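Long-range contacts in Lin1840 protein (Listeria innocua serovar 6a, PDB 4ZOA), which probably hydrolyses terminal, non-reducing beta-D-glucosyl residues to release beta-D-glucose, as a family 3 glycoside hydrolase: residues S136-L141 / C189-A194; W147-E152 / A194-A199; V234-N239 / W271-E276; I70-A75 / L86-D91; A90-G95 / H132-P137. The protein carries 1 engineered substitution. All coordinates share one frame; numbering follows the deposited sequence.

Contact 1: S136-L141 / C189-A194. With IFM (5-hydroxymethyl-3,4-dihydroxypiperidine), chain C.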
# COMPACT_ATOMS: atom_id res chain seq x y z
N SER A 136 -3.54 23.53 13.17
CA SER A 136 -3.80 22.32 14.00
C SER A 136 -5.34 22.23 14.24
O SER A 136 -6.00 23.28 14.29
CB SER A 136 -3.02 22.40 15.33
OG SER A 136 -3.39 21.34 16.21
N PRO A 137 -5.93 21.02 14.40
CA PRO A 137 -5.36 19.67 14.40
C PRO A 137 -5.11 19.05 13.01
O PRO A 137 -5.73 19.39 12.02
CB PRO A 137 -6.40 18.86 15.14
CG PRO A 137 -7.66 19.47 14.67
CD PRO A 137 -7.39 20.96 14.59
N MET A 138 -4.12 18.18 12.99
CA MET A 138 -3.79 17.35 11.88
C MET A 138 -4.61 16.07 12.11
O MET A 138 -4.37 15.32 13.03
CB MET A 138 -2.29 17.10 11.89
CG MET A 138 -1.77 16.35 10.70
SD MET A 138 -1.93 14.56 10.87
CE MET A 138 -0.67 14.19 9.63
N LEU A 139 -5.54 15.82 11.21
CA LEU A 139 -6.57 14.73 11.37
C LEU A 139 -6.44 13.63 10.33
O LEU A 139 -7.41 12.91 10.03
CB LEU A 139 -7.96 15.36 11.31
CG LEU A 139 -8.15 16.34 12.44
CD1 LEU A 139 -9.51 16.94 12.28
CD2 LEU A 139 -7.97 15.76 13.85
N ASP A 140 -5.21 13.48 9.81
CA ASP A 140 -4.92 12.47 8.80
C ASP A 140 -4.81 11.05 9.42
O ASP A 140 -3.91 10.79 10.20
CB ASP A 140 -3.67 12.82 7.99
CG ASP A 140 -3.70 14.27 7.44
OD1 ASP A 140 -4.76 14.84 7.10
OD2 ASP A 140 -2.61 14.81 7.29
N LEU A 141 -5.70 10.15 9.02
CA LEU A 141 -5.57 8.76 9.31
C LEU A 141 -4.21 8.19 8.84
O LEU A 141 -3.80 8.36 7.66
CB LEU A 141 -6.68 7.96 8.63
CG LEU A 141 -6.83 6.57 9.24
CD1 LEU A 141 -7.42 6.67 10.62
CD2 LEU A 141 -7.62 5.64 8.31
N CYS A 189 -7.33 25.53 12.44
CA CYS A 189 -7.36 25.13 11.03
C CYS A 189 -7.15 23.63 10.92
O CYS A 189 -6.07 23.13 11.20
CB CYS A 189 -6.23 25.81 10.24
SG CYS A 189 -6.20 25.44 8.45
N VAL A 190 -8.17 22.94 10.47
CA VAL A 190 -8.10 21.47 10.20
C VAL A 190 -7.17 21.20 9.02
O VAL A 190 -7.28 21.86 7.99
CB VAL A 190 -9.57 20.93 9.99
CG1 VAL A 190 -9.64 19.59 9.21
CG2 VAL A 190 -10.26 20.82 11.36
N LYS A 191 -6.20 20.30 9.19
CA LYS A 191 -5.38 19.92 8.04
C LYS A 191 -5.19 18.38 8.02
O LYS A 191 -5.48 17.72 9.05
CB LYS A 191 -4.07 20.71 8.05
CG LYS A 191 -3.12 20.30 9.12
CD LYS A 191 -1.92 21.19 9.14
CE LYS A 191 -0.91 20.71 10.16
NZ LYS A 191 0.24 21.60 10.25
N HIS A 192 -4.83 17.75 6.89
CA HIS A 192 -4.69 18.29 5.58
C HIS A 192 -5.76 17.64 4.69
O HIS A 192 -5.78 16.42 4.53
CB HIS A 192 -3.30 17.91 4.99
CG HIS A 192 -2.13 18.33 5.83
ND1 HIS A 192 -1.65 17.55 6.86
CD2 HIS A 192 -1.31 19.41 5.75
CE1 HIS A 192 -0.62 18.14 7.41
NE2 HIS A 192 -0.39 19.27 6.76
N PHE A 193 -6.66 18.43 4.13
CA PHE A 193 -7.86 17.88 3.46
C PHE A 193 -7.51 17.45 2.04
O PHE A 193 -7.21 18.31 1.22
CB PHE A 193 -8.95 18.94 3.43
CG PHE A 193 -10.36 18.37 3.30
CD1 PHE A 193 -10.97 17.76 4.38
CD2 PHE A 193 -11.05 18.48 2.12
CE1 PHE A 193 -12.24 17.24 4.29
CE2 PHE A 193 -12.29 17.95 2.00
CZ PHE A 193 -12.90 17.34 3.08
N ALA A 194 -7.48 16.16 1.69
CA ALA A 194 -7.77 15.02 2.54
C ALA A 194 -6.83 13.85 2.22
O ALA A 194 -6.27 13.78 1.11
CB ALA A 194 -9.24 14.57 2.37
O4 IFM C . 0.98 23.57 8.53
C4 IFM C . 2.02 23.24 7.62
C3 IFM C . 1.67 21.94 6.90
O3 IFM C . 1.39 20.97 7.88
C2 IFM C . 2.71 21.49 5.84
N IFM C . 3.15 22.58 4.98
C1 IFM C . 3.38 23.87 5.62
C5 IFM C . 2.21 24.27 6.52
C6 IFM C . 2.38 25.71 7.09
O6 IFM C . 3.66 25.88 7.66

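Contact 2: W147-E152 / A194-A199. With IFM (5-hydroxymethyl-3,4-dihydroxypiperidine), chain C.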
# COMPACT_ATOMS: atom_id res chain seq x y z
N TRP A 147 6.07 7.08 6.92
CA TRP A 147 5.78 8.46 6.72
C TRP A 147 6.14 9.21 7.95
O TRP A 147 5.67 8.87 9.06
CB TRP A 147 4.28 8.59 6.47
CG TRP A 147 3.81 9.92 5.87
CD1 TRP A 147 4.32 10.56 4.81
CD2 TRP A 147 2.67 10.67 6.30
NE1 TRP A 147 3.59 11.68 4.54
CE2 TRP A 147 2.57 11.78 5.45
CE3 TRP A 147 1.75 10.51 7.34
CZ2 TRP A 147 1.56 12.77 5.62
CZ3 TRP A 147 0.74 11.48 7.51
CH2 TRP A 147 0.68 12.62 6.66
N GLY A 148 6.96 10.24 7.80
CA GLY A 148 7.41 10.99 8.95
C GLY A 148 6.32 11.71 9.70
O GLY A 148 6.51 12.08 10.90
N ARG A 149 5.18 11.94 9.02
CA ARG A 149 4.19 12.84 9.59
C ARG A 149 3.24 12.11 10.49
O ARG A 149 2.31 12.74 10.99
CB ARG A 149 3.41 13.60 8.55
CG ARG A 149 4.30 14.27 7.56
CD ARG A 149 3.47 15.21 6.71
NE ARG A 149 3.20 16.36 7.50
CZ ARG A 149 3.19 17.61 7.10
NH1 ARG A 149 3.32 17.92 5.85
NH2 ARG A 149 3.03 18.57 7.99
N VAL A 150 3.49 10.82 10.78
CA VAL A 150 2.63 10.11 11.74
C VAL A 150 2.65 10.72 13.12
O VAL A 150 1.72 10.55 13.89
CB VAL A 150 2.91 8.60 11.85
CG1 VAL A 150 2.67 7.91 10.53
CG2 VAL A 150 4.34 8.32 12.35
N MET A 151 3.74 11.39 13.43
CA MET A 151 3.91 12.05 14.73
C MET A 151 2.86 13.11 14.98
O MET A 151 2.59 13.47 16.14
CB MET A 151 5.29 12.70 14.82
CG MET A 151 5.59 13.70 13.69
SD MET A 151 6.24 15.32 14.19
CE MET A 151 4.94 15.93 15.27
N GLU A 152 2.28 13.60 13.89
CA GLU A 152 1.26 14.67 13.92
C GLU A 152 -0.18 14.17 14.01
O GLU A 152 -1.11 14.94 14.25
CB GLU A 152 1.33 15.47 12.60
CG GLU A 152 2.52 16.38 12.39
CD GLU A 152 2.64 16.82 10.91
OE1 GLU A 152 1.92 17.76 10.48
OE2 GLU A 152 3.54 16.26 10.19
N ALA A 194 -7.48 16.16 1.69
CA ALA A 194 -7.77 15.02 2.54
C ALA A 194 -6.83 13.85 2.22
O ALA A 194 -6.27 13.78 1.11
CB ALA A 194 -9.24 14.57 2.37
N ALA A 195 -6.74 12.94 3.20
CA ALA A 195 -6.22 11.55 3.02
C ALA A 195 -4.69 11.49 2.77
O ALA A 195 -4.16 10.57 2.21
CB ALA A 195 -6.98 10.89 1.88
N TYR A 196 -4.00 12.53 3.20
CA TYR A 196 -2.54 12.76 2.94
C TYR A 196 -1.65 11.62 3.53
O TYR A 196 -0.61 11.26 2.96
CB TYR A 196 -2.19 14.16 3.56
CG TYR A 196 -0.74 14.67 3.58
CD1 TYR A 196 0.11 14.52 2.47
CD2 TYR A 196 -0.30 15.44 4.61
CE1 TYR A 196 1.41 15.02 2.49
CE2 TYR A 196 0.98 15.99 4.61
CZ TYR A 196 1.84 15.75 3.55
OH TYR A 196 3.13 16.23 3.53
N GLY A 197 -2.09 11.10 4.67
CA GLY A 197 -1.43 10.08 5.43
C GLY A 197 -1.39 8.74 4.74
O GLY A 197 -0.77 7.84 5.26
N ALA A 198 -2.05 8.59 3.60
CA ALA A 198 -2.03 7.30 2.92
C ALA A 198 -1.00 7.31 1.82
O ALA A 198 -1.01 6.48 0.92
CB ALA A 198 -3.40 6.98 2.39
N ALA A 199 -0.10 8.28 1.87
CA ALA A 199 0.97 8.36 0.88
C ALA A 199 1.61 6.98 0.57
O ALA A 199 2.00 6.22 1.51
CB ALA A 199 2.03 9.34 1.34
O4 IFM C . 0.98 23.57 8.53
C4 IFM C . 2.02 23.24 7.62
C3 IFM C . 1.67 21.94 6.90
O3 IFM C . 1.39 20.97 7.88
C2 IFM C . 2.71 21.49 5.84
N IFM C . 3.15 22.58 4.98
C1 IFM C . 3.38 23.87 5.62
C5 IFM C . 2.21 24.27 6.52
C6 IFM C . 2.38 25.71 7.09
O6 IFM C . 3.66 25.88 7.66

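Contact 3: V234-N239 / W271-E276. With IFM (5-hydroxymethyl-3,4-dihydroxypiperidine), chain C.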
# COMPACT_ATOMS: atom_id res chain seq x y z
N VAL A 234 -9.91 25.33 7.12
CA VAL A 234 -9.49 24.04 6.62
C VAL A 234 -8.33 24.31 5.69
O VAL A 234 -8.36 25.31 4.93
CB VAL A 234 -10.67 23.31 5.91
CG1 VAL A 234 -10.22 22.07 5.17
CG2 VAL A 234 -11.73 22.93 6.94
N MET A 235 -7.30 23.46 5.78
CA MET A 235 -6.14 23.54 4.87
C MET A 235 -6.14 22.35 3.82
O MET A 235 -6.41 21.18 4.17
CB MET A 235 -4.80 23.65 5.67
CG MET A 235 -3.55 23.61 4.80
SD MET A 235 -1.97 23.44 5.65
CE MET A 235 -1.97 25.03 6.55
N THR A 236 -5.84 22.64 2.56
CA THR A 236 -5.82 21.62 1.51
C THR A 236 -4.59 20.71 1.71
O THR A 236 -3.63 21.11 2.43
CB THR A 236 -5.74 22.30 0.09
OG1 THR A 236 -4.47 22.95 -0.14
CG2 THR A 236 -6.88 23.37 -0.11
N ALA A 237 -4.61 19.52 1.08
CA ALA A 237 -3.51 18.61 1.13
C ALA A 237 -2.66 18.60 -0.14
O ALA A 237 -3.15 18.91 -1.23
CB ALA A 237 -4.04 17.22 1.40
N PHE A 238 -1.37 18.30 0.02
CA PHE A 238 -0.40 18.12 -1.08
C PHE A 238 -0.68 17.02 -2.10
O PHE A 238 -0.22 17.13 -3.28
CB PHE A 238 1.00 17.88 -0.52
CG PHE A 238 1.63 19.13 0.11
CD1 PHE A 238 1.70 20.30 -0.62
CD2 PHE A 238 2.17 19.10 1.38
CE1 PHE A 238 2.30 21.41 -0.10
CE2 PHE A 238 2.74 20.20 1.94
CZ PHE A 238 2.82 21.37 1.20
N ASN A 239 -1.34 15.94 -1.63
CA ASN A 239 -1.59 14.70 -2.49
C ASN A 239 -2.74 14.78 -3.46
O ASN A 239 -3.72 15.54 -3.24
CB ASN A 239 -1.87 13.49 -1.60
CG ASN A 239 -2.92 13.77 -0.53
OD1 ASN A 239 -2.69 14.56 0.44
ND2 ASN A 239 -4.08 13.19 -0.70
N TRP A 271 1.36 24.94 1.62
CA TRP A 271 2.48 25.71 1.11
C TRP A 271 2.85 25.44 -0.37
O TRP A 271 3.32 24.35 -0.77
CB TRP A 271 3.69 25.47 2.02
CG TRP A 271 4.78 26.35 1.65
CD1 TRP A 271 5.48 26.34 0.46
CD2 TRP A 271 5.33 27.41 2.44
NE1 TRP A 271 6.42 27.34 0.48
CE2 TRP A 271 6.37 27.99 1.68
CE3 TRP A 271 5.10 27.88 3.73
CZ2 TRP A 271 7.14 29.05 2.15
CZ3 TRP A 271 5.85 28.93 4.21
CH2 TRP A 271 6.86 29.52 3.41
N GLY A 272 2.63 26.44 -1.18
CA GLY A 272 2.74 26.31 -2.62
C GLY A 272 1.82 25.29 -3.27
O GLY A 272 2.02 25.00 -4.44
N ALA A 273 0.82 24.75 -2.58
CA ALA A 273 0.02 23.65 -3.21
C ALA A 273 -0.77 24.08 -4.51
O ALA A 273 -1.03 23.25 -5.44
CB ALA A 273 -0.94 23.04 -2.19
N VAL A 274 -1.11 25.38 -4.56
CA VAL A 274 -1.82 25.94 -5.72
C VAL A 274 -0.91 25.86 -6.98
O VAL A 274 -1.30 25.32 -8.01
CB VAL A 274 -2.27 27.43 -5.39
CG1 VAL A 274 -2.73 28.16 -6.66
CG2 VAL A 274 -3.36 27.47 -4.34
N ALA A 275 0.31 26.40 -6.88
CA ALA A 275 1.33 26.31 -7.96
C ALA A 275 1.73 24.81 -8.30
O ALA A 275 1.96 24.44 -9.45
CB ALA A 275 2.56 27.09 -7.55
N GLU A 276 1.78 23.98 -7.28
CA GLU A 276 2.25 22.60 -7.41
C GLU A 276 1.32 21.74 -8.24
O GLU A 276 1.76 20.66 -8.67
CB GLU A 276 2.52 21.97 -6.03
CG GLU A 276 3.84 22.44 -5.45
CD GLU A 276 4.08 22.15 -3.96
OE1 GLU A 276 3.42 21.26 -3.39
OE2 GLU A 276 5.01 22.78 -3.37
O4 IFM C . 0.98 23.57 8.53
C4 IFM C . 2.02 23.24 7.62
C3 IFM C . 1.67 21.94 6.90
O3 IFM C . 1.39 20.97 7.88
C2 IFM C . 2.71 21.49 5.84
N IFM C . 3.15 22.58 4.98
C1 IFM C . 3.38 23.87 5.62
C5 IFM C . 2.21 24.27 6.52
C6 IFM C . 2.38 25.71 7.09
O6 IFM C . 3.66 25.88 7.66
O HOH W 1 1.33 19.71 -4.01

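Contact 4: I70-A75 / L86-D91. With IFM (5-hydroxymethyl-3,4-dihydroxypiperidine), chain C.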
# COMPACT_ATOMS: atom_id res chain seq x y z
N ILE A 70 3.28 43.10 15.84
CA ILE A 70 2.85 44.49 16.01
C ILE A 70 3.53 45.38 14.99
O ILE A 70 2.85 46.19 14.35
CB ILE A 70 3.07 45.00 17.43
CG1 ILE A 70 2.04 44.34 18.36
CG2 ILE A 70 2.86 46.50 17.53
CD1 ILE A 70 2.54 44.17 19.76
N GLY A 71 4.84 45.19 14.78
CA GLY A 71 5.60 45.95 13.77
C GLY A 71 4.98 45.82 12.38
O GLY A 71 4.71 46.80 11.69
N ILE A 72 4.71 44.57 11.98
CA ILE A 72 4.21 44.29 10.66
C ILE A 72 2.82 44.85 10.48
O ILE A 72 2.52 45.47 9.48
CB ILE A 72 4.14 42.76 10.40
CG1 ILE A 72 5.56 42.18 10.35
CG2 ILE A 72 3.38 42.50 9.11
CD1 ILE A 72 5.57 40.70 10.57
N GLN A 73 1.97 44.62 11.46
CA GLN A 73 0.56 45.03 11.37
C GLN A 73 0.43 46.58 11.37
O GLN A 73 -0.40 47.16 10.64
CB GLN A 73 -0.25 44.37 12.50
CG GLN A 73 -1.75 44.70 12.52
CD GLN A 73 -2.61 43.84 11.57
OE1 GLN A 73 -2.44 43.86 10.36
NE2 GLN A 73 -3.54 43.09 12.15
N GLU A 74 1.25 47.24 12.17
CA GLU A 74 1.24 48.72 12.24
C GLU A 74 1.65 49.36 10.91
O GLU A 74 0.94 50.18 10.36
CB GLU A 74 2.20 49.18 13.33
CG GLU A 74 1.86 50.52 13.94
CD GLU A 74 2.53 50.68 15.29
OE1 GLU A 74 3.15 49.68 15.78
OE2 GLU A 74 2.41 51.80 15.85
N ALA A 75 2.79 48.93 10.38
CA ALA A 75 3.28 49.37 9.07
C ALA A 75 2.23 49.15 8.00
O ALA A 75 1.91 50.06 7.22
CB ALA A 75 4.55 48.62 8.71
N LEU A 86 -4.24 42.48 8.71
CA LEU A 86 -3.70 41.16 8.33
C LEU A 86 -4.16 40.14 9.36
O LEU A 86 -4.22 40.46 10.56
CB LEU A 86 -2.19 41.17 8.37
CG LEU A 86 -1.47 41.99 7.32
CD1 LEU A 86 -0.05 42.32 7.72
CD2 LEU A 86 -1.51 41.28 5.97
N VAL A 87 -4.48 38.92 8.92
CA VAL A 87 -4.65 37.80 9.87
C VAL A 87 -3.32 37.04 9.91
O VAL A 87 -2.67 36.85 8.87
CB VAL A 87 -5.87 36.88 9.55
CG1 VAL A 87 -5.80 36.35 8.12
CG2 VAL A 87 -6.03 35.75 10.59
N PHE A 88 -2.91 36.69 11.14
CA PHE A 88 -1.63 36.03 11.46
C PHE A 88 -1.82 34.57 11.87
O PHE A 88 -2.51 34.25 12.86
CB PHE A 88 -0.94 36.75 12.59
CG PHE A 88 -0.28 38.01 12.15
CD1 PHE A 88 -1.02 39.18 11.96
CD2 PHE A 88 1.09 38.07 11.93
CE1 PHE A 88 -0.38 40.38 11.56
CE2 PHE A 88 1.72 39.26 11.55
CZ PHE A 88 0.97 40.40 11.37
N MET A 89 -1.21 33.69 11.08
CA MET A 89 -1.35 32.24 11.28
C MET A 89 -0.00 31.63 11.63
O MET A 89 1.08 32.15 11.28
CB MET A 89 -1.96 31.56 10.06
CG MET A 89 -3.13 32.30 9.45
SD MET A 89 -4.12 31.26 8.39
CE MET A 89 -5.09 32.58 7.69
N ALA A 90 -0.09 30.50 12.33
CA ALA A 90 1.10 29.88 12.87
C ALA A 90 0.89 28.37 13.06
O ALA A 90 -0.23 27.90 13.32
CB ALA A 90 1.43 30.50 14.20
N ASP A 91 2.01 27.66 13.01
CA ASP A 91 2.05 26.24 13.32
C ASP A 91 2.20 26.01 14.81
O ASP A 91 3.31 26.02 15.36
CB ASP A 91 3.23 25.60 12.54
CG ASP A 91 2.94 25.50 11.07
OD1 ASP A 91 1.93 24.88 10.73
OD2 ASP A 91 3.70 26.04 10.24
O4 IFM C . 0.98 23.57 8.53
C4 IFM C . 2.02 23.24 7.62
C3 IFM C . 1.67 21.94 6.90
O3 IFM C . 1.39 20.97 7.88
C2 IFM C . 2.71 21.49 5.84
N IFM C . 3.15 22.58 4.98
C1 IFM C . 3.38 23.87 5.62
C5 IFM C . 2.21 24.27 6.52
C6 IFM C . 2.38 25.71 7.09
O6 IFM C . 3.66 25.88 7.66

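Contact 5: A90-G95 / H132-P137. With IFM (5-hydroxymethyl-3,4-dihydroxypiperidine), chain C.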
# COMPACT_ATOMS: atom_id res chain seq x y z
N ALA A 90 -0.09 30.50 12.33
CA ALA A 90 1.10 29.88 12.87
C ALA A 90 0.89 28.37 13.06
O ALA A 90 -0.23 27.90 13.32
CB ALA A 90 1.43 30.50 14.20
N ASP A 91 2.01 27.66 13.01
CA ASP A 91 2.05 26.24 13.32
C ASP A 91 2.20 26.01 14.81
O ASP A 91 3.31 26.02 15.36
CB ASP A 91 3.23 25.60 12.54
CG ASP A 91 2.94 25.50 11.07
OD1 ASP A 91 1.93 24.88 10.73
OD2 ASP A 91 3.70 26.04 10.24
N VAL A 92 1.09 25.82 15.48
CA VAL A 92 1.14 25.44 16.89
C VAL A 92 0.50 24.03 16.95
O VAL A 92 -0.68 23.87 16.96
CB VAL A 92 0.44 26.46 17.81
CG1 VAL A 92 0.83 26.22 19.28
CG2 VAL A 92 0.78 27.91 17.37
N ILE A 93 1.35 23.01 17.00
CA ILE A 93 0.96 21.64 16.72
C ILE A 93 0.86 20.89 18.00
O ILE A 93 -0.09 20.13 18.23
CB ILE A 93 2.02 20.96 15.80
CG1 ILE A 93 2.31 21.88 14.64
CG2 ILE A 93 1.53 19.59 15.33
CD1 ILE A 93 1.07 22.38 13.87
N HIS A 94 1.86 20.99 18.82
CA HIS A 94 1.75 20.35 20.11
C HIS A 94 2.34 21.23 21.20
O HIS A 94 3.10 20.79 22.06
CB HIS A 94 2.33 18.94 20.06
CG HIS A 94 3.76 18.87 19.64
ND1 HIS A 94 4.76 18.51 20.51
CD2 HIS A 94 4.37 19.07 18.43
CE1 HIS A 94 5.92 18.51 19.87
NE2 HIS A 94 5.70 18.80 18.60
N GLY A 95 1.95 22.49 21.14
CA GLY A 95 2.44 23.47 22.07
C GLY A 95 3.17 24.62 21.43
O GLY A 95 3.68 24.54 20.27
N HIS A 132 -3.20 34.63 15.66
CA HIS A 132 -4.68 34.51 15.58
C HIS A 132 -5.21 33.14 15.21
O HIS A 132 -6.32 32.78 15.61
CB HIS A 132 -5.23 35.43 14.52
CG HIS A 132 -4.77 36.84 14.66
ND1 HIS A 132 -4.60 37.67 13.58
CD2 HIS A 132 -4.39 37.55 15.75
CE1 HIS A 132 -4.19 38.85 14.00
NE2 HIS A 132 -4.03 38.79 15.31
N VAL A 133 -4.44 32.43 14.37
CA VAL A 133 -4.80 31.06 13.85
C VAL A 133 -3.67 30.02 14.09
O VAL A 133 -2.47 30.35 14.01
CB VAL A 133 -5.11 31.09 12.34
CG1 VAL A 133 -5.69 29.76 11.86
CG2 VAL A 133 -6.06 32.22 11.97
N THR A 134 -4.06 28.77 14.42
CA THR A 134 -3.09 27.67 14.39
C THR A 134 -3.43 26.62 13.35
O THR A 134 -4.58 26.30 13.15
CB THR A 134 -2.86 26.97 15.74
OG1 THR A 134 -1.84 25.96 15.56
CG2 THR A 134 -4.18 26.38 16.30
N PHE A 135 -2.39 26.15 12.66
CA PHE A 135 -2.47 25.10 11.67
C PHE A 135 -2.49 23.73 12.37
O PHE A 135 -1.60 22.92 12.20
CB PHE A 135 -1.31 25.23 10.70
CG PHE A 135 -1.31 26.52 9.89
CD1 PHE A 135 -2.47 26.97 9.27
CD2 PHE A 135 -0.12 27.21 9.68
CE1 PHE A 135 -2.48 28.12 8.50
CE2 PHE A 135 -0.10 28.34 8.90
CZ PHE A 135 -1.29 28.82 8.33
N SER A 136 -3.54 23.53 13.17
CA SER A 136 -3.80 22.32 14.00
C SER A 136 -5.34 22.23 14.24
O SER A 136 -6.00 23.28 14.29
CB SER A 136 -3.02 22.40 15.33
OG SER A 136 -3.39 21.34 16.21
N PRO A 137 -5.93 21.02 14.40
CA PRO A 137 -5.36 19.67 14.40
C PRO A 137 -5.11 19.05 13.01
O PRO A 137 -5.73 19.39 12.02
CB PRO A 137 -6.40 18.86 15.14
CG PRO A 137 -7.66 19.47 14.67
CD PRO A 137 -7.39 20.96 14.59
O4 IFM C . 0.98 23.57 8.53
C4 IFM C . 2.02 23.24 7.62
C3 IFM C . 1.67 21.94 6.90
O3 IFM C . 1.39 20.97 7.88
C2 IFM C . 2.71 21.49 5.84
N IFM C . 3.15 22.58 4.98
C1 IFM C . 3.38 23.87 5.62
C5 IFM C . 2.21 24.27 6.52
C6 IFM C . 2.38 25.71 7.09
O6 IFM C . 3.66 25.88 7.66
O HOH W 2 -1.66 19.36 16.04

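Contact 1: S136-L141 / C189-A194
D140 and H192 meet where strand 187-193 of the TIM-barrel-type N-terminal domain ends, and H192 with its neighbour K191 grips the bound piperidine IFM. In this first shell, K191 NZ donates to two of the ligand's hydroxyls, O3 and O4, and lies 2.7 Å from IFM O3. H192 NE2 is hydrogen-bonded to that same O3 at 2.7 Å. The lysine reaches the ligand with its chain extended beyond CG, and CG itself sits 3.6 Å above the centre of the H192 ring; a cis peptide joins the two residues. D140 forms the second shell. Its OD2 uses the syn lone pair to take H192 ND1 at 2.9 Å, close to the imidazole plane, while OD1 accepts H192 N, from 20° out of the carboxylate plane. One carboxylate thus holds both the imidazole and the backbone N-H of H192, limiting the rotation of the ring. OD1 also bonds Y223 OH, which helps to fix the aspartate. Farther out, the backbones bridge at M138 and K191: K191 N donates to P137 O at 3.0 Å, and L139 N to K191 O. Beyond them, L139 CD1 touches V190 CG2 at 4.1 Å, the two side chains crossing at about a right angle.

Contact 2: W147-E152 / A194-A199
W147 presents the edge of its six-membered ring to the face of Y196, with CZ2 standing over the centre of the phenol ring, 3.4 Å from Y196 CD2. The planes are 87° apart, a T-shaped pair. On one face of the indole lies G197, whose CA makes a CH-pi contact over the six-membered ring and comes to 3.3 Å from W147 CZ3. A199 CB lies over the same face. On the opposite face R149 CB lies toward the rim, so the tryptophan is held between its own loop and the next. These loops follow strands 133-134 and 187-193 of the barrel and meet beside the ligand pocket. R149 comes up at the edge of the Y196 ring: NH1 donates to Y196 OH at 2.9 Å, the hydroxyl lying at the edge of the guanidinium, near its plane, with the two flat groups 69° apart. A bend at chi3 (76°) brings the guanidinium round for this. E152 fixes it from its own loop, side-on, OE2 meeting R149 NE at 2.7 Å and OE1 meeting NH2. R149 NH1 also pairs with E473, and W147 NE1 bonds E204. A weak bond from R149 NH2 ends at IFM O3, 2.9 Å away.

Contact 3: V234-N239 / W271-E276
F238 turns the edge of its ring toward the W271 backbone, with CE1 3.2 Å from W271 O and the carbonyl oxygen close to the ring plane. With chi1 at -72°, CG lies anti to the carbonyl carbon, which directs the ring toward 271-276. From an oblique direction comes the E276 carboxylate, whose OE1 lies 3.4 Å from F238 CD1; its plane is 27° from that of the ring. A water completes this junction, donating to F238 O and to E276 OE1, the latter at 2.7 Å. E276 OE2 forms a salt bridge with R572 of the second subunit, so the glutamate links this pocket wall to the dimer partner. A273 CB lies 4.1 Å from F238 CD1, obliquely to the ring, and equally near T236 OG1, a hydroxyl bonded to D270 N. W271 sends its indole away from F238, and its NE1 bonds P42 O. Of the tryptophan side chain, CB is the part near the phenylalanine; it also lies 4.0 Å from IFM C1, while F238 CE2 approaches IFM N. The contact sits at the end of strand 233-236, flanked in the barrel sheet by strands 187-193 and 266-268, where the chain after strand 266-268 enters the short helix 273-276.

Contact 4: I70-A75 / L86-D91
Q73 of helix 66-79 and L86, just ahead of strand 87-90, bring their CA atoms to 6.5 Å, with the strand leading away from the helix toward the ligand-binding end of the barrel. The contact belongs to the beta-alpha-beta crossover formed by strand 59-61, helix 66-79 and strand 87-90, one unit of the TIM-barrel-type domain. Q73 makes the polar part. Its CG is anti to the backbone N and the chain bends at chi2 (84°), which lays the amide alongside L86 so that both of its ends are used on that one residue. OE1 takes L86 N at 2.8 Å, in the carbonyl plane and on a lone pair. NE2 returns a bond to L86 O at 3.1 Å, with that oxygen tilted from the amide plane. NE2 also donates to P345 O, so the amide is held at both ends and its flip is fixed. The apolar part centres on I72, whose CG2 touches L86 CD1 at 3.7 Å and meets the edge of the F88 ring at CZ. Q73 CB comes obliquely to the same ring, while M69 and V60 pack on F88 from helix and strand. The strand carries the chain on to D91, far from the helix; the D91 carboxylate accepts two hydroxyls of IFM, O4 on OD1, and O6 on OD2 at 2.6 Å.

Contact 5: A90-G95 / H132-P137
F135 packs against D91 along the edge of its ring, and its side chain can be followed outward from there. CB lies 3.3 Å from D91 OD1 and 3.6 Å from IFM O4, so the benzyl group starts beside the ligand. CG sees the same carboxylate oxygen and A90 O, and CD2 repeats the pair, 3.3 Å from D91 OD1. The carboxylate and ring planes are 52° apart. CE2 reaches IFM C6 at 4.0 Å, and at the tip CZ packs on M89. CG stands anti to the carbonyl carbon (chi1 -63°), the ring directed back along strand 87-90. At the backbone, A90 and T134 form a parallel bridge between strands 87-90 and 133-134, neighbours in the barrel: A90 N donates to V133 O, and F135 N to A90 O. F135 is then the centre of an inverse gamma turn as the strand gives way to loop. T134 OG1 donates to V92 O at 2.8 Å, its hydroxyl also pressing on V92 CB. I93 CD1 lies 3.2 Å from F135 O, which takes a weak bond from K191 NZ. Last, a water donates to I93 O and is hydrogen-bonded to S136 OG at 2.6 Å; that hydroxyl also bonds Y172 OH.

How the contacts relate
All five contacts are buried and none is a surface contact, but their depth differs. Contacts 1 and 2, which share A194, lie nearest the chain centre, whereas contact 4 is about 26 Å from it (centre to centre), pairing a side-chain amide with backbone and adding apolar packing. Contacts 1, 3, 4 and 5 share one parallel sheet, 4 and 5 overlapping at A90 and D91, 1 and 5 at S136 and P137. Contact 2 joins loops beyond the strands, by aromatic and charged groups. Contact 1 relies on backbone bonds and a His-carboxylate pair, contact 5 on backbone and hydroxyl bonds; contact 3, reached by the second subunit, has no direct hydrogen bond across. All five reach IFM, contact 4 only through D91.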